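Local coordinates for enoyl-CoA hydratase (Bacillus halodurans, PDB 3LKE), which probably adds water across the double bond of 2-enoyl-CoA thioesters to give 3-hydroxyacyl-CoA, as enoyl-CoA hydratases of the crotonase family do, at residues A[86-89]-A[90-94]; A[22-26]-A[27-31]; A[223-226]-A[227-230]; A[56-59]-A[60-63]; A[62-65]-A[66-69]. One frame throughout, in Å; residues are numbered along the deposited sequence.

Interaction 1. Residues A[86-89]-A[90-94]; sequences VLHV and LNHCV
H88 and H92 stand one helical turn apart, and their imidazoles form an offset edge-to-face pair. The ring planes lie at 75° to each other, and the centroids are 4.8 Å apart. H92 supplies the edge. Its CD2 lies 3.5 Å above one face of the H88 ring, shifted toward the rim. H88 CG is anti to its own backbone N (chi1 177°), which carries the ring outward from the helix, where the edge of H92 meets its face.

The apolar contact is on another side of the helix. V86 CG2 touches L90 CD1 at 3.7 Å, methyl against methyl, and the two side chains cross obliquely.

The backbone bonds are those of an alpha helix. L90 N donates to V86 O at 2.9 Å, with an N-H...O angle of 168°, and N91 N donates to L87 O at 2.7 Å. H92 N and C93 N repeat the pattern to H88 O and V89 O.

All these residues belong to helix 81-98, which lies between two others. V89, H92 and C93 pack on helix 30-45 through T34, L37 and R41. L87 and N91 face helix 223-241, where they meet T235 and L231.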
# COMPACT_ATOMS: atom_id res chain seq x y z
N VAL A 86 5.49 4.61 -30.68
CA VAL A 86 4.55 5.44 -29.93
C VAL A 86 4.58 5.09 -28.43
O VAL A 86 4.52 5.98 -27.58
CB VAL A 86 3.11 5.36 -30.48
CG1 VAL A 86 2.56 3.97 -30.39
CG2 VAL A 86 2.20 6.35 -29.75
N LEU A 87 4.71 3.81 -28.13
CA LEU A 87 4.84 3.37 -26.75
C LEU A 87 6.08 4.00 -26.14
O LEU A 87 6.07 4.42 -24.98
CB LEU A 87 4.91 1.85 -26.66
CG LEU A 87 3.55 1.19 -26.88
CD1 LEU A 87 3.66 -0.33 -26.97
CD2 LEU A 87 2.57 1.61 -25.76
N HIS A 88 7.14 4.08 -26.93
CA HIS A 88 8.41 4.61 -26.45
C HIS A 88 8.26 6.06 -26.01
O HIS A 88 8.67 6.43 -24.91
CB HIS A 88 9.49 4.46 -27.54
CG HIS A 88 10.82 5.04 -27.16
ND1 HIS A 88 11.66 4.44 -26.24
CD2 HIS A 88 11.46 6.15 -27.59
CE1 HIS A 88 12.75 5.16 -26.11
NE2 HIS A 88 12.67 6.20 -26.92
N VAL A 89 7.66 6.88 -26.87
CA VAL A 89 7.48 8.29 -26.57
C VAL A 89 6.50 8.48 -25.41
O VAL A 89 6.77 9.24 -24.48
CB VAL A 89 6.98 9.07 -27.81
CG1 VAL A 89 6.76 10.53 -27.47
CG2 VAL A 89 7.99 8.94 -28.95
N LEU A 90 5.38 7.78 -25.44
CA LEU A 90 4.38 7.94 -24.39
C LEU A 90 4.86 7.38 -23.05
O LEU A 90 4.57 7.95 -22.01
CB LEU A 90 3.04 7.33 -24.80
CG LEU A 90 2.36 7.98 -26.01
CD1 LEU A 90 1.07 7.25 -26.35
CD2 LEU A 90 2.10 9.47 -25.78
N ASN A 91 5.60 6.28 -23.06
CA ASN A 91 6.18 5.80 -21.79
C ASN A 91 7.15 6.83 -21.22
O ASN A 91 7.20 7.05 -20.01
CB ASN A 91 6.88 4.45 -21.96
CG ASN A 91 5.92 3.31 -22.15
OD1 ASN A 91 4.72 3.44 -21.86
ND2 ASN A 91 6.43 2.18 -22.64
N HIS A 92 7.92 7.48 -22.08
CA HIS A 92 8.81 8.51 -21.57
C HIS A 92 8.07 9.69 -20.98
O HIS A 92 8.51 10.24 -19.97
CB HIS A 92 9.84 8.94 -22.61
CG HIS A 92 11.07 8.09 -22.61
ND1 HIS A 92 12.04 8.19 -21.63
CD2 HIS A 92 11.48 7.10 -23.44
CE1 HIS A 92 12.99 7.30 -21.87
NE2 HIS A 92 12.68 6.63 -22.96
N CYS A 93 6.95 10.09 -21.58
CA CYS A 93 6.11 11.11 -20.96
C CYS A 93 5.75 10.71 -19.53
O CYS A 93 5.88 11.50 -18.60
CB CYS A 93 4.84 11.34 -21.75
SG CYS A 93 5.12 12.14 -23.35
N VAL A 94 5.28 9.48 -19.36
CA VAL A 94 4.88 9.02 -18.01
C VAL A 94 6.05 9.07 -17.02
O VAL A 94 5.91 9.56 -15.89
CB VAL A 94 4.29 7.58 -18.04
CG1 VAL A 94 4.07 7.08 -16.61
CG2 VAL A 94 3.00 7.55 -18.84

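Interaction 2. Residues A[22-26]-A[27-31]; sequences PEKKN and GLDAE
The loop from strand 14-19 to helix 30-45 is tied across by a salt bridge between K24 and D29, just before the helix starts. K24 NZ lies 3.0 Å from D29 OD2 and uses the anti lone pair of that oxygen, the one turned away from OD1. The lysine chain is extended beyond CG and meets the aspartate at about a right angle. Its last methylenes pass close to the same oxygen, with CD 3.6 Å from D29 OD2.

D29 is the N-cap residue of helix 30-45. Its CG sits between the backbone N and the carbonyl carbon (chi1 60°), which turns the carboxylate to the open N-terminal end of the helix. OD1 caps the backbone N of L32, while OD2 also bonds Y21 OH. K24 NZ has a second acidic partner, D70.

Behind the bridge the backbone makes a tight turn. G27 N gives a weak bond to K24 O at 2.9 Å, bent to 129°. K25 and N26 between them both have positive phi. A beta carbon on G27 would clash with K24 O. The N26 amide bonds Y21 N through OD1 and F62 O through ND2.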
# COMPACT_ATOMS: atom_id res chain seq x y z
N PRO A 22 -7.59 19.19 -31.27
CA PRO A 22 -9.04 19.00 -31.37
C PRO A 22 -9.43 17.93 -32.38
O PRO A 22 -10.44 17.26 -32.19
CB PRO A 22 -9.56 20.36 -31.86
CG PRO A 22 -8.42 21.32 -31.73
CD PRO A 22 -7.15 20.53 -31.68
N GLU A 23 -8.67 17.79 -33.45
CA GLU A 23 -8.97 16.80 -34.47
C GLU A 23 -9.18 15.43 -33.83
O GLU A 23 -10.16 14.74 -34.12
CB GLU A 23 -7.84 16.70 -35.49
CG GLU A 23 -8.01 15.53 -36.44
CD GLU A 23 -6.82 15.34 -37.37
OE1 GLU A 23 -5.75 15.96 -37.13
OE2 GLU A 23 -6.95 14.56 -38.34
N LYS A 24 -8.26 15.06 -32.94
CA LYS A 24 -8.32 13.76 -32.28
C LYS A 24 -8.82 13.83 -30.83
O LYS A 24 -8.63 12.90 -30.05
CB LYS A 24 -6.94 13.10 -32.33
CG LYS A 24 -6.52 12.62 -33.72
CD LYS A 24 -5.30 11.70 -33.63
CE LYS A 24 -4.92 11.15 -35.02
NZ LYS A 24 -3.79 10.16 -34.98
N LYS A 25 -9.48 14.94 -30.47
CA LYS A 25 -9.96 15.13 -29.10
C LYS A 25 -8.85 14.85 -28.08
O LYS A 25 -9.06 14.14 -27.09
CB LYS A 25 -11.18 14.25 -28.80
CG LYS A 25 -12.38 14.41 -29.76
CD LYS A 25 -12.87 15.83 -29.86
CE LYS A 25 -14.25 15.92 -30.52
NZ LYS A 25 -14.41 14.87 -31.56
N ASN A 26 -7.68 15.44 -28.32
CA ASN A 26 -6.53 15.31 -27.42
C ASN A 26 -6.08 13.85 -27.27
O ASN A 26 -5.55 13.46 -26.23
CB ASN A 26 -6.82 15.95 -26.06
CG ASN A 26 -6.84 17.47 -26.13
OD1 ASN A 26 -6.49 18.07 -27.16
ND2 ASN A 26 -7.25 18.11 -25.04
N GLY A 27 -6.28 13.07 -28.32
CA GLY A 27 -5.87 11.67 -28.34
C GLY A 27 -4.36 11.54 -28.34
O GLY A 27 -3.64 12.48 -28.69
N LEU A 28 -3.88 10.37 -27.93
CA LEU A 28 -2.45 10.15 -27.79
C LEU A 28 -1.88 9.42 -29.00
O LEU A 28 -2.24 8.27 -29.25
CB LEU A 28 -2.15 9.37 -26.51
CG LEU A 28 -2.83 9.91 -25.25
CD1 LEU A 28 -2.45 9.05 -24.03
CD2 LEU A 28 -2.45 11.34 -25.01
N ASP A 29 -1.03 10.10 -29.75
CA ASP A 29 -0.27 9.46 -30.81
C ASP A 29 1.16 9.94 -30.72
O ASP A 29 1.50 10.68 -29.80
CB ASP A 29 -0.87 9.75 -32.20
CG ASP A 29 -0.89 11.23 -32.54
OD1 ASP A 29 -0.13 12.02 -31.94
OD2 ASP A 29 -1.69 11.60 -33.43
N ALA A 30 2.00 9.53 -31.66
CA ALA A 30 3.41 9.86 -31.58
C ALA A 30 3.68 11.36 -31.74
O ALA A 30 4.61 11.89 -31.14
CB ALA A 30 4.20 9.06 -32.61
N GLU A 31 2.85 12.03 -32.53
CA GLU A 31 3.01 13.46 -32.77
C GLU A 31 2.74 14.26 -31.50
O GLU A 31 3.57 15.05 -31.05
CB GLU A 31 2.09 13.92 -33.90
CG GLU A 31 2.41 15.30 -34.44
CD GLU A 31 1.71 15.58 -35.76
OE1 GLU A 31 1.07 14.66 -36.32
OE2 GLU A 31 1.79 16.73 -36.23

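Interaction 3. Residues A[223-226]-A[227-230]; sequences AAEE and LKQQ
A223 O accepts from L227 N at 2.8 Å, nearly along the C=O axis, and this begins a run of alpha-helical bonds. K228 N, Q229 N and Q230 N follow, to A224 O, E225 O and E226 O.

The side chains add a cluster around the E225 carboxylate. E225 CG is anti to the backbone N (chi1 178°), and the bend at chi2 brings the carboxylate forward to K228 and Q229. OE2 accepts from Q229 NE2 at 3.0 Å through its anti lone pair. The bond is nearly straight, 168°, and OE2 lies in the amide plane of Q229, although the carboxylate and amide planes are 56° apart. OE1 faces K228 NZ at 3.5 Å, a salt bridge. The lysine bends at chi3 and lays its CE 3.4 Å from E225 OE1.

With an alanine in place of E225, K228 would probably lose this countercharge and the Q229 amide be set free to turn.

The other side of helix 223-241 is packed. L227 meets L95 and F98 of helix 81-98 and Y151 and F152 of helix 149-157.

A charged mate on OE1 and a neutral N-H donor on OE2 would probably stabilise the carboxylate and fix its rotation.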
# COMPACT_ATOMS: atom_id res chain seq x y z
N ALA A 223 11.14 3.79 -6.62
CA ALA A 223 9.96 3.62 -7.45
C ALA A 223 10.19 3.97 -8.92
O ALA A 223 9.64 3.32 -9.81
CB ALA A 223 8.79 4.42 -6.88
N ALA A 224 11.01 4.97 -9.19
CA ALA A 224 11.22 5.37 -10.58
C ALA A 224 11.84 4.24 -11.39
O ALA A 224 11.49 4.02 -12.55
CB ALA A 224 12.07 6.63 -10.66
N GLU A 225 12.77 3.50 -10.78
CA GLU A 225 13.41 2.39 -11.47
C GLU A 225 12.41 1.27 -11.70
O GLU A 225 12.37 0.64 -12.77
CB GLU A 225 14.61 1.87 -10.67
CG GLU A 225 15.30 0.68 -11.31
CD GLU A 225 15.78 0.97 -12.72
OE1 GLU A 225 16.31 2.09 -12.94
OE2 GLU A 225 15.63 0.10 -13.60
N GLU A 226 11.58 1.02 -10.70
CA GLU A 226 10.53 0.02 -10.80
C GLU A 226 9.51 0.36 -11.88
O GLU A 226 9.05 -0.52 -12.60
CB GLU A 226 9.85 -0.16 -9.44
CG GLU A 226 10.82 -0.61 -8.38
CD GLU A 226 11.63 -1.81 -8.82
OE1 GLU A 226 11.03 -2.87 -9.09
OE2 GLU A 226 12.88 -1.69 -8.90
N LEU A 227 9.13 1.63 -11.96
CA LEU A 227 8.20 2.09 -12.98
C LEU A 227 8.83 1.89 -14.36
O LEU A 227 8.20 1.40 -15.31
CB LEU A 227 7.84 3.56 -12.76
CG LEU A 227 7.02 4.23 -13.87
CD1 LEU A 227 5.75 3.41 -14.19
CD2 LEU A 227 6.68 5.66 -13.48
N LYS A 228 10.10 2.28 -14.47
CA LYS A 228 10.77 2.18 -15.76
C LYS A 228 10.74 0.74 -16.24
O LYS A 228 10.41 0.47 -17.41
CB LYS A 228 12.21 2.68 -15.67
CG LYS A 228 13.00 2.46 -16.97
CD LYS A 228 14.34 3.18 -16.97
CE LYS A 228 15.39 2.43 -16.15
NZ LYS A 228 16.75 3.03 -16.33
N GLN A 229 11.07 -0.19 -15.35
CA GLN A 229 11.05 -1.60 -15.71
C GLN A 229 9.65 -2.09 -16.06
O GLN A 229 9.47 -2.90 -16.96
CB GLN A 229 11.65 -2.46 -14.61
CG GLN A 229 13.09 -2.15 -14.30
CD GLN A 229 13.64 -3.03 -13.20
OE1 GLN A 229 13.09 -4.10 -12.92
NE2 GLN A 229 14.71 -2.58 -12.56
N GLN A 230 8.65 -1.59 -15.34
CA GLN A 230 7.29 -2.03 -15.60
C GLN A 230 6.81 -1.52 -16.97
O GLN A 230 6.10 -2.21 -17.68
CB GLN A 230 6.35 -1.56 -14.48
CG GLN A 230 4.95 -2.13 -14.61
CD GLN A 230 4.48 -2.82 -13.35
OE1 GLN A 230 5.26 -3.11 -12.44
NE2 GLN A 230 3.18 -3.10 -13.28

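Interaction 4. Residues A[56-59]-A[60-63]; sequences SKHR and AYFS
An ST turn and a type I beta turn follow one another in the loop after strand 51-56, and S56 and Y61 tie the loop together. S56 OG makes two bonds within the loop. It accepts from H58 N at 3.1 Å, nearly straight at 164°, which makes the ST turn. It donates across the loop to Y61 O at 3.0 Å, lying in the carbonyl plane. S56 OG is anti to its backbone N (chi1 172°), and this directs the hydroxyl into the loop. Replacing S56 by a valine is likely to leave H58 N and Y61 O without these mates and let the two sides of the loop move apart.

The beta turn runs from H58 to Y61. Its closing bond, Y61 N to H58 O, is weak at 3.4 Å. H58 O has a further donor in N109 ND2.

H58 and Y61 lie side by side and point the same way. H58 CB sits over the face of the phenol ring, 4.0 Å from its centroid, a CH-pi contact. The imidazole and phenol planes are near parallel, 26° apart, but slid so far that the rings barely overlap. Y61 OH instead lies over one face of the imidazole, 3.4 Å from H58 CG. H58 NE2 bonds D20 OD1.

At F62 the chain turns a corner, and the strands before and after it belong to different sheets or faces. F62 CD1 comes within 4.0 Å of S56 CB, and the phenylalanine continues onto A112 of strand 111-113.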
# COMPACT_ATOMS: atom_id res chain seq x y z
N SER A 56 -6.14 20.86 -20.44
CA SER A 56 -6.69 20.83 -21.79
C SER A 56 -7.34 22.18 -22.06
O SER A 56 -7.98 22.76 -21.18
CB SER A 56 -7.77 19.75 -21.92
OG SER A 56 -8.42 19.86 -23.18
N LYS A 57 -7.17 22.67 -23.28
CA LYS A 57 -7.76 23.95 -23.68
C LYS A 57 -9.19 23.78 -24.16
O LYS A 57 -9.87 24.76 -24.47
CB LYS A 57 -6.93 24.61 -24.78
CG LYS A 57 -7.43 25.99 -25.15
CD LYS A 57 -6.99 26.42 -26.54
CE LYS A 57 -5.48 26.56 -26.62
NZ LYS A 57 -5.14 27.79 -27.40
N HIS A 58 -9.66 22.54 -24.23
CA HIS A 58 -10.97 22.27 -24.80
C HIS A 58 -11.98 21.81 -23.77
O HIS A 58 -11.77 20.83 -23.05
CB HIS A 58 -10.86 21.29 -25.97
CG HIS A 58 -9.94 21.77 -27.05
ND1 HIS A 58 -10.29 22.76 -27.95
CD2 HIS A 58 -8.66 21.42 -27.35
CE1 HIS A 58 -9.28 22.99 -28.76
NE2 HIS A 58 -8.28 22.19 -28.43
N ARG A 59 -13.08 22.55 -23.71
CA ARG A 59 -14.11 22.36 -22.70
C ARG A 59 -14.63 20.92 -22.65
O ARG A 59 -14.80 20.36 -21.57
CB ARG A 59 -15.27 23.34 -22.97
CG ARG A 59 -16.42 23.26 -21.98
CD ARG A 59 -17.37 24.45 -22.15
NE ARG A 59 -16.66 25.72 -22.00
CZ ARG A 59 -16.43 26.58 -22.99
NH1 ARG A 59 -16.85 26.32 -24.22
NH2 ARG A 59 -15.77 27.70 -22.74
N ALA A 60 -14.84 20.31 -23.81
CA ALA A 60 -15.55 19.03 -23.88
C ALA A 60 -14.78 17.83 -23.34
O ALA A 60 -15.38 16.86 -22.90
CB ALA A 60 -16.04 18.76 -25.30
N TYR A 61 -13.46 17.88 -23.39
CA TYR A 61 -12.68 16.68 -23.07
C TYR A 61 -11.32 17.02 -22.49
O TYR A 61 -10.72 18.04 -22.83
CB TYR A 61 -12.47 15.85 -24.34
CG TYR A 61 -12.08 16.69 -25.54
CD1 TYR A 61 -10.74 17.01 -25.80
CD2 TYR A 61 -13.05 17.18 -26.40
CE1 TYR A 61 -10.39 17.78 -26.90
CE2 TYR A 61 -12.70 17.96 -27.50
CZ TYR A 61 -11.37 18.25 -27.74
OH TYR A 61 -11.04 19.04 -28.83
N PHE A 62 -10.82 16.17 -21.60
CA PHE A 62 -9.42 16.29 -21.24
C PHE A 62 -8.57 15.55 -22.26
O PHE A 62 -7.70 16.14 -22.89
CB PHE A 62 -9.12 15.70 -19.85
CG PHE A 62 -7.67 15.74 -19.51
CD1 PHE A 62 -7.07 16.93 -19.14
CD2 PHE A 62 -6.88 14.60 -19.58
CE1 PHE A 62 -5.73 16.99 -18.84
CE2 PHE A 62 -5.54 14.64 -19.29
CZ PHE A 62 -4.96 15.84 -18.91
N SER A 63 -8.81 14.25 -22.40
CA SER A 63 -8.14 13.45 -23.42
C SER A 63 -8.89 12.16 -23.72
O SER A 63 -9.24 11.40 -22.81
CB SER A 63 -6.69 13.13 -23.04
OG SER A 63 -6.11 12.22 -23.97

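Interaction 5. Residues A[62-65]-A[66-69]; sequences FSSG and PRLE
From G65 to R67 the backbone runs extended into helix 68-76, after G65 has turned it with a positive phi of 78°, and no hydrogen bond joins 62-65 to 66-69. The G65-P66 peptide is trans, with P66 CD 3.0 Å from G65 CA. A beta carbon on G65 would clash with that same CD.

S64 and R67 supply the side-chain contact. S64 OG lies 3.1 Å from R67 NH1, but the angle is poor and the two are not bonded. The hydroxyl approaches the guanidinium obliquely. Both groups face the carbonyl of K24. R67 NH1 bonds K24 O. S64 OG, with one proton to give, lies within bonding distance of both K24 O and K25 O and can at most share it between them. The arginine bends at chi2 and chi3 to bring NH1 back over the loop. E69 OE1 lies at the guanidinium edge, in its plane, in a long salt bridge 3.6 Å from R67 NE.

S63 makes an ST turn. S63 OG accepts from G65 N at 3.1 Å and gives its own bond to N26 O. As in other crotonase-family enzymes, a backbone N-H of this part of the chain probably belongs to the oxyanion hole.

The meeting of a cation and a hydroxyl at K24 O would probably polarise that carbonyl and bind the loop 22-26 to the start of helix 68-76.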
# COMPACT_ATOMS: atom_id res chain seq x y z
N PHE A 62 -10.82 16.17 -21.60
CA PHE A 62 -9.42 16.29 -21.24
C PHE A 62 -8.57 15.55 -22.26
O PHE A 62 -7.70 16.14 -22.89
CB PHE A 62 -9.12 15.70 -19.85
CG PHE A 62 -7.67 15.74 -19.51
CD1 PHE A 62 -7.07 16.93 -19.14
CD2 PHE A 62 -6.88 14.60 -19.58
CE1 PHE A 62 -5.73 16.99 -18.84
CE2 PHE A 62 -5.54 14.64 -19.29
CZ PHE A 62 -4.96 15.84 -18.91
N SER A 63 -8.81 14.25 -22.40
CA SER A 63 -8.14 13.45 -23.42
C SER A 63 -8.89 12.16 -23.72
O SER A 63 -9.24 11.40 -22.81
CB SER A 63 -6.69 13.13 -23.04
OG SER A 63 -6.11 12.22 -23.97
N SER A 64 -9.12 11.92 -25.00
CA SER A 64 -9.79 10.70 -25.42
C SER A 64 -8.88 9.47 -25.35
O SER A 64 -9.33 8.35 -25.57
CB SER A 64 -10.35 10.88 -26.84
OG SER A 64 -9.30 11.14 -27.75
N GLY A 65 -7.60 9.69 -25.04
CA GLY A 65 -6.65 8.59 -24.93
C GLY A 65 -6.23 8.12 -26.31
O GLY A 65 -6.56 8.76 -27.30
N PRO A 66 -5.51 6.99 -26.38
CA PRO A 66 -5.15 6.44 -27.70
C PRO A 66 -6.42 6.11 -28.48
O PRO A 66 -7.28 5.41 -27.96
CB PRO A 66 -4.39 5.16 -27.35
CG PRO A 66 -3.94 5.34 -25.93
CD PRO A 66 -5.01 6.16 -25.28
N ARG A 67 -6.53 6.62 -29.71
CA ARG A 67 -7.75 6.45 -30.50
C ARG A 67 -7.90 5.02 -31.01
O ARG A 67 -6.94 4.42 -31.46
CB ARG A 67 -7.75 7.40 -31.70
CG ARG A 67 -7.80 8.88 -31.34
CD ARG A 67 -8.82 9.60 -32.20
NE ARG A 67 -10.17 9.20 -31.84
CZ ARG A 67 -10.99 9.91 -31.07
NH1 ARG A 67 -10.60 11.08 -30.58
NH2 ARG A 67 -12.20 9.46 -30.78
N LEU A 68 -9.12 4.50 -30.94
CA LEU A 68 -9.42 3.17 -31.47
C LEU A 68 -8.88 3.00 -32.88
O LEU A 68 -8.17 2.04 -33.18
CB LEU A 68 -10.93 2.94 -31.48
CG LEU A 68 -11.54 1.98 -30.45
CD1 LEU A 68 -10.69 1.88 -29.19
CD2 LEU A 68 -12.97 2.39 -30.13
N GLU A 69 -9.21 3.95 -33.75
CA GLU A 69 -8.80 3.89 -35.15
C GLU A 69 -7.28 3.79 -35.29
O GLU A 69 -6.77 3.07 -36.16
CB GLU A 69 -9.31 5.12 -35.92
CG GLU A 69 -10.83 5.24 -35.97
CD GLU A 69 -11.45 5.59 -34.62
OE1 GLU A 69 -10.75 6.17 -33.76
OE2 GLU A 69 -12.64 5.29 -34.42

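Along the chain the order is interaction 2, 4, 5, 1, 3. Interactions 2, 4 and 5 form one group of loops at the ends of strands 14-19 and 51-56, neighbours in the main sheet. The centres of 2 and 5 are about 7 Å apart, and those of 2 and 4 about 11 Å. Interactions 4 and 5 share F62 and S63. Interaction 1, on helix 81-98, is about 14 Å from interaction 2 between centres, and its V86 and L90 pack on L28, D29 and A30. Interaction 3, on helix 223-241, lies across the chain's centre from the loops, about 26 Å from interaction 2 between centres. Helix 81-98 lies between and packs on the loops that probably line the oxyanion hole.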